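Local coordinates for Rod shape determining protein RodA (Thermus thermophilus, PDB 6BAR), which probably polymerises lipid-linked disaccharide precursors into peptidoglycan strands, as a membrane glycosyltransferase of the SEDS family needed for cell wall elongation, at residues N91-W96 / L149-G154; F309-N314 / T328-S333. All blocks are in the same frame, centred on the assembly; numbering follows the deposited sequence.

Interaction 1. Residues N91-W96 / L149-G154; sequences NGARAW and LQPDLG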
loop_
_atom_site.group_PDB
_atom_site.type_symbol
_atom_site.label_atom_id
_atom_site.label_comp_id
_atom_site.label_asym_id
_atom_site.label_seq_id
_atom_site.Cartn_x
_atom_site.Cartn_y
_atom_site.Cartn_z
ATOM N N ASN A 91 -6.749 12.473 -14.570
ATOM C CA ASN A 91 -7.121 13.693 -13.870
ATOM C C ASN A 91 -5.997 14.715 -13.988
ATOM O O ASN A 91 -5.636 15.373 -13.006
ATOM C CB ASN A 91 -7.458 13.385 -12.407
ATOM C CG ASN A 91 -8.866 12.821 -12.235
ATOM O OD1 ASN A 91 -9.549 13.114 -11.254
ATOM N ND2 ASN A 91 -9.310 12.023 -13.201
ATOM N N GLY A 92 -5.444 14.849 -15.194
ATOM C CA GLY A 92 -4.401 15.812 -15.471
ATOM C C GLY A 92 -2.992 15.282 -15.350
ATOM O O GLY A 92 -2.041 16.053 -15.539
ATOM N N ALA A 93 -2.830 13.997 -15.039
ATOM C CA ALA A 93 -1.526 13.374 -14.846
ATOM C C ALA A 93 -1.538 11.991 -15.473
ATOM O O ALA A 93 -2.494 11.232 -15.284
ATOM C CB ALA A 93 -1.178 13.265 -13.358
ATOM N N ARG A 94 -0.480 11.665 -16.217
ATOM C CA ARG A 94 -0.318 10.334 -16.794
ATOM C C ARG A 94 0.393 9.445 -15.778
ATOM O O ARG A 94 1.598 9.592 -15.539
ATOM C CB ARG A 94 0.432 10.392 -18.124
ATOM C CG ARG A 94 1.416 11.537 -18.267
ATOM C CD ARG A 94 1.965 11.594 -19.694
ATOM N NE ARG A 94 0.900 11.575 -20.699
ATOM C CZ ARG A 94 1.106 11.553 -22.015
ATOM N NH1 ARG A 94 0.075 11.537 -22.852
ATOM N NH2 ARG A 94 2.342 11.548 -22.497
ATOM N N ALA A 95 -0.366 8.525 -15.171
ATOM C CA ALA A 95 0.161 7.646 -14.138
ATOM C C ALA A 95 -0.329 6.214 -14.307
ATOM O O ALA A 95 -0.189 5.408 -13.380
ATOM C CB ALA A 95 -0.223 8.155 -12.750
ATOM N N TRP A 96 -0.888 5.877 -15.464
ATOM C CA TRP A 96 -1.477 4.568 -15.692
ATOM C C TRP A 96 -1.048 4.024 -17.043
ATOM O O TRP A 96 -0.976 4.762 -18.027
ATOM C CB TRP A 96 -3.004 4.633 -15.636
ATOM C CG TRP A 96 -3.547 4.716 -14.259
ATOM C CD1 TRP A 96 -3.593 5.819 -13.458
ATOM C CD2 TRP A 96 -4.138 3.648 -13.511
ATOM N NE1 TRP A 96 -4.175 5.502 -12.252
ATOM C CE2 TRP A 96 -4.517 4.176 -12.260
ATOM C CE3 TRP A 96 -4.380 2.295 -13.777
ATOM C CZ2 TRP A 96 -5.123 3.397 -11.276
ATOM C CZ3 TRP A 96 -4.986 1.525 -12.799
ATOM C CH2 TRP A 96 -5.350 2.078 -11.564
ATOM N N LEU A 149 6.500 14.191 -11.270
ATOM C CA LEU A 149 6.490 14.597 -12.671
ATOM C C LEU A 149 5.216 14.195 -13.404
ATOM O O LEU A 149 5.058 14.556 -14.576
ATOM C CB LEU A 149 7.695 13.994 -13.401
ATOM C CG LEU A 149 8.940 14.852 -13.636
ATOM C CD1 LEU A 149 9.478 15.434 -12.337
ATOM C CD2 LEU A 149 10.007 14.029 -14.338
ATOM N N GLN A 150 4.315 13.456 -12.764
ATOM C CA GLN A 150 3.122 12.971 -13.449
ATOM C C GLN A 150 2.082 14.079 -13.617
ATOM O O GLN A 150 1.604 14.291 -14.740
ATOM C CB GLN A 150 2.542 11.757 -12.710
ATOM C CG GLN A 150 3.340 10.478 -12.922
ATOM C CD GLN A 150 3.252 9.517 -11.752
ATOM O OE1 GLN A 150 2.209 9.388 -11.114
ATOM N NE2 GLN A 150 4.357 8.838 -11.461
ATOM N N PRO A 151 1.698 14.816 -12.553
ATOM C CA PRO A 151 2.037 14.726 -11.124
ATOM C C PRO A 151 1.026 13.922 -10.281
ATOM O O PRO A 151 -0.180 14.052 -10.488
ATOM C CB PRO A 151 2.062 16.193 -10.693
ATOM C CG PRO A 151 1.035 16.836 -11.551
ATOM C CD PRO A 151 1.007 16.082 -12.860
ATOM N N ASP A 152 1.529 13.097 -9.351
ATOM C CA ASP A 152 0.715 12.335 -8.391
ATOM C C ASP A 152 1.444 12.414 -7.053
ATOM O O ASP A 152 2.426 11.696 -6.837
ATOM C CB ASP A 152 0.514 10.883 -8.837
ATOM C CG ASP A 152 -0.300 10.036 -7.832
ATOM O OD1 ASP A 152 0.264 9.593 -6.806
ATOM O OD2 ASP A 152 -1.504 9.794 -8.084
ATOM N N LEU A 153 0.983 13.292 -6.162
ATOM C CA LEU A 153 1.647 13.440 -4.874
ATOM C C LEU A 153 1.036 12.580 -3.776
ATOM O O LEU A 153 1.610 12.506 -2.689
ATOM C CB LEU A 153 1.662 14.912 -4.436
ATOM C CG LEU A 153 0.371 15.730 -4.403
ATOM C CD1 LEU A 153 -0.464 15.444 -3.161
ATOM C CD2 LEU A 153 0.712 17.209 -4.489
ATOM N N GLY A 154 -0.103 11.932 -4.022
ATOM C CA GLY A 154 -0.614 10.984 -3.043
ATOM C C GLY A 154 0.292 9.775 -2.904
ATOM O O GLY A 154 0.688 9.397 -1.795
#

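Interaction 2. Residues F309-N314 / T328-S333; sequences FQVVVN and TLPLFS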
loop_
_atom_site.group_PDB
_atom_site.type_symbol
_atom_site.label_atom_id
_atom_site.label_comp_id
_atom_site.label_asym_id
_atom_site.label_seq_id
_atom_site.Cartn_x
_atom_site.Cartn_y
_atom_site.Cartn_z
ATOM N N PHE A 309 -1.045 4.773 6.427
ATOM C CA PHE A 309 -0.997 6.157 5.972
ATOM C C PHE A 309 -2.064 6.429 4.925
ATOM O O PHE A 309 -2.695 7.488 4.949
ATOM C CB PHE A 309 0.387 6.495 5.420
ATOM C CG PHE A 309 0.546 7.939 5.030
ATOM C CD1 PHE A 309 0.807 8.904 5.987
ATOM C CD2 PHE A 309 0.442 8.330 3.705
ATOM C CE1 PHE A 309 0.960 10.237 5.629
ATOM C CE2 PHE A 309 0.592 9.661 3.342
ATOM C CZ PHE A 309 0.851 10.613 4.306
ATOM N N GLN A 310 -2.283 5.494 3.994
ATOM C CA GLN A 310 -3.398 5.680 3.066
ATOM C C GLN A 310 -4.724 5.762 3.813
ATOM O O GLN A 310 -5.586 6.596 3.488
ATOM C CB GLN A 310 -3.440 4.558 2.035
ATOM C CG GLN A 310 -2.226 4.541 1.150
ATOM C CD GLN A 310 -2.472 3.820 -0.152
ATOM O OE1 GLN A 310 -1.542 3.309 -0.776
ATOM N NE2 GLN A 310 -3.732 3.776 -0.577
ATOM N N VAL A 311 -4.899 4.919 4.835
ATOM C CA VAL A 311 -6.149 4.956 5.600
ATOM C C VAL A 311 -6.337 6.322 6.264
ATOM O O VAL A 311 -7.411 6.940 6.180
ATOM C CB VAL A 311 -6.192 3.811 6.629
ATOM C CG1 VAL A 311 -7.402 3.962 7.532
ATOM C CG2 VAL A 311 -6.223 2.471 5.915
ATOM N N VAL A 312 -5.293 6.824 6.931
ATOM C CA VAL A 312 -5.460 8.096 7.631
ATOM C C VAL A 312 -5.514 9.273 6.663
ATOM O O VAL A 312 -6.042 10.332 7.020
ATOM C CB VAL A 312 -4.372 8.319 8.702
ATOM C CG1 VAL A 312 -4.463 7.246 9.785
ATOM C CG2 VAL A 312 -2.986 8.373 8.085
ATOM N N VAL A 313 -5.003 9.121 5.438
ATOM C CA VAL A 313 -5.184 10.155 4.422
ATOM C C VAL A 313 -6.649 10.243 4.018
ATOM O O VAL A 313 -7.220 11.336 3.901
ATOM C CB VAL A 313 -4.282 9.881 3.204
ATOM C CG1 VAL A 313 -4.850 10.548 1.954
ATOM C CG2 VAL A 313 -2.870 10.371 3.468
ATOM N N ASN A 314 -7.279 9.087 3.794
ATOM C CA ASN A 314 -8.700 9.102 3.459
ATOM C C ASN A 314 -9.553 9.627 4.612
ATOM O O ASN A 314 -10.611 10.227 4.375
ATOM C CB ASN A 314 -9.153 7.711 3.025
ATOM C CG ASN A 314 -8.564 7.307 1.680
ATOM O OD1 ASN A 314 -9.153 7.563 0.630
ATOM N ND2 ASN A 314 -7.397 6.676 1.709
ATOM N N THR A 328 -6.935 5.392 -2.611
ATOM C CA THR A 328 -8.146 4.725 -2.168
ATOM C C THR A 328 -7.942 4.119 -0.785
ATOM O O THR A 328 -6.826 4.025 -0.268
ATOM C CB THR A 328 -8.566 3.650 -3.169
ATOM O OG1 THR A 328 -7.434 2.840 -3.504
ATOM C CG2 THR A 328 -9.113 4.297 -4.429
ATOM N N LEU A 329 -9.052 3.737 -0.177
ATOM C CA LEU A 329 -9.004 2.968 1.050
ATOM C C LEU A 329 -8.612 1.539 0.702
ATOM O O LEU A 329 -9.352 0.866 -0.024
ATOM C CB LEU A 329 -10.353 3.003 1.744
ATOM C CG LEU A 329 -10.325 2.759 3.243
ATOM C CD1 LEU A 329 -9.389 3.755 3.900
ATOM C CD2 LEU A 329 -11.725 2.906 3.784
ATOM N N PRO A 330 -7.466 1.046 1.171
ATOM C CA PRO A 330 -6.970 -0.255 0.699
ATOM C C PRO A 330 -7.904 -1.407 1.056
ATOM O O PRO A 330 -8.414 -1.494 2.176
ATOM C CB PRO A 330 -5.609 -0.388 1.398
ATOM C CG PRO A 330 -5.635 0.617 2.524
ATOM C CD PRO A 330 -6.501 1.732 2.045
ATOM N N LEU A 331 -8.127 -2.289 0.069
ATOM C CA LEU A 331 -8.972 -3.482 0.174
ATOM C C LEU A 331 -10.460 -3.147 0.238
ATOM O O LEU A 331 -11.304 -4.039 0.095
ATOM C CB LEU A 331 -8.591 -4.331 1.400
ATOM C CG LEU A 331 -7.190 -4.941 1.501
ATOM C CD1 LEU A 331 -6.955 -5.481 2.901
ATOM C CD2 LEU A 331 -7.012 -6.036 0.465
ATOM N N PHE A 332 -10.798 -1.873 0.441
ATOM C CA PHE A 332 -12.174 -1.447 0.674
ATOM C C PHE A 332 -12.738 -0.586 -0.446
ATOM O O PHE A 332 -13.841 -0.851 -0.937
ATOM C CB PHE A 332 -12.268 -0.683 2.002
ATOM C CG PHE A 332 -13.676 -0.358 2.415
ATOM C CD1 PHE A 332 -14.472 -1.323 3.012
ATOM C CD2 PHE A 332 -14.205 0.912 2.209
ATOM C CE1 PHE A 332 -15.768 -1.034 3.391
ATOM C CE2 PHE A 332 -15.502 1.212 2.590
ATOM C CZ PHE A 332 -16.285 0.237 3.181
ATOM N N SER A 333 -12.024 0.457 -0.854
ATOM C CA SER A 333 -12.543 1.346 -1.881
ATOM C C SER A 333 -12.488 0.677 -3.253
ATOM O O SER A 333 -11.788 -0.320 -3.463
ATOM C CB SER A 333 -11.760 2.659 -1.902
ATOM O OG SER A 333 -12.318 3.570 -2.835
#

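Interaction 1. Residues N91-W96 / L149-G154
Ala93 and Ala95 present their methyl groups to segment 149-154, where Gln150 meets both. The packing is tightest here. Ala93 CA makes a C-H...O contact of 3.3 Å with Gln150 O, while Ala93 CB meets Pro151 CD at 3.6 Å. Further along, Gln150 CG sits 3.3 Å from Arg94 O, a place it reaches because CG is anti to the carbonyl carbon (chi1 -75°). Beyond CG the chain is extended, and OE1 lies 3.2 Å from Ala95 CB. Alanine suits both positions, since its short side chain lets the two backbones approach closely. An alanine in place of Gln150 would lose the atoms beyond CB and would probably open a gap beside Arg94 O and the Ala95 methyl, besides leaving Leu146 O without its weak bond from the amide. Toward solvent the contact thins out. At the backbone angles of Gly92 a CB would jam against the preceding carbonyl O, which calls for glycine; its own O lies 4.1 Å from CD of the exposed Pro151. The guanidinium of Arg94 turns off toward Glu89, with which it forms a long, weak ion pair. Asp152 OD1 caps helix 153-170 at Gly155 N. The contact thus sets the loop between helix 69-86 and strand 97-99 against the turn joining helices 131-148 and 153-170, with Gln150 also touching Leu80 and Leu84 of helix 69-86.

Interaction 2. Residues F309-N314 / T328-S333
Gln310 and Asn314, one helical turn apart, both direct side-chain amides at the backbone carbonyl of Thr328. The polar part of the contact consists of two weak hydrogen bonds: Gln310 NE2 lies 3.1 Å from Thr328 O with an N-H...O angle of 129°, and Asn314 ND2 lies 3.4 Å from that same Thr328 O. An amide suits both places because its NH2 group can donate to a carbonyl without bringing in a charge. Asn314 ND2 also makes a weak bond to Leu327 O.

The apolar part is built by Val311, Leu329 and Pro330. Val311 CG2 rests 3.9 Å from Pro330 CG, the two side chains crossing at about a right angle. With CG1 anti to the backbone N (chi1 173°), CG2 stands beside that N, on the side that meets the proline ring. Leu329 CD1 packs 3.9 Å from Val311 CA and 4.1 Å from Asn314 CB, so one methyl covers the helix surface between two side chains. The methyls of Val311 and Leu329 and the ring of Pro330 bury hydrocarbon without adding polar groups that would need partners.

Backbone bonds shape the loop itself: Leu329 O accepts from both Phe332 N and Ser333 N. Beyond the pair, Tyr277 OH of helix 266-288 bonds to Pro330 O, and Thr328 OG1 pairs with Ser338 OG.

Chemically, Thr328 O belongs to a non-helical segment leading into the predicted membrane-spanning helix; two side chains of helix 294-319 each give it a weak bond, which probably helps to offset the cost of burying it, and hydrocarbon packing completes the fit.

All the residues of interaction 1 precede those of interaction 2 in the sequence. The centres of the two contacts are 18 Å apart and their nearest atoms about 5 Å apart. Interaction 1 lies nearer the periphery, its centre about 17 Å from that of the chain, whereas the centre of interaction 2 is about 9 Å from it. Helix 153-170 links them: it begins in interaction 1, where Leu153 touches Thr325 of the loop that follows helix 294-319, and its Phe161 stacks on Phe309 of interaction 2. This helix therefore ties the peripheral loop contact to the more central helix-loop contact, and the two belong to one connected packing of this predominantly helical membrane enzyme.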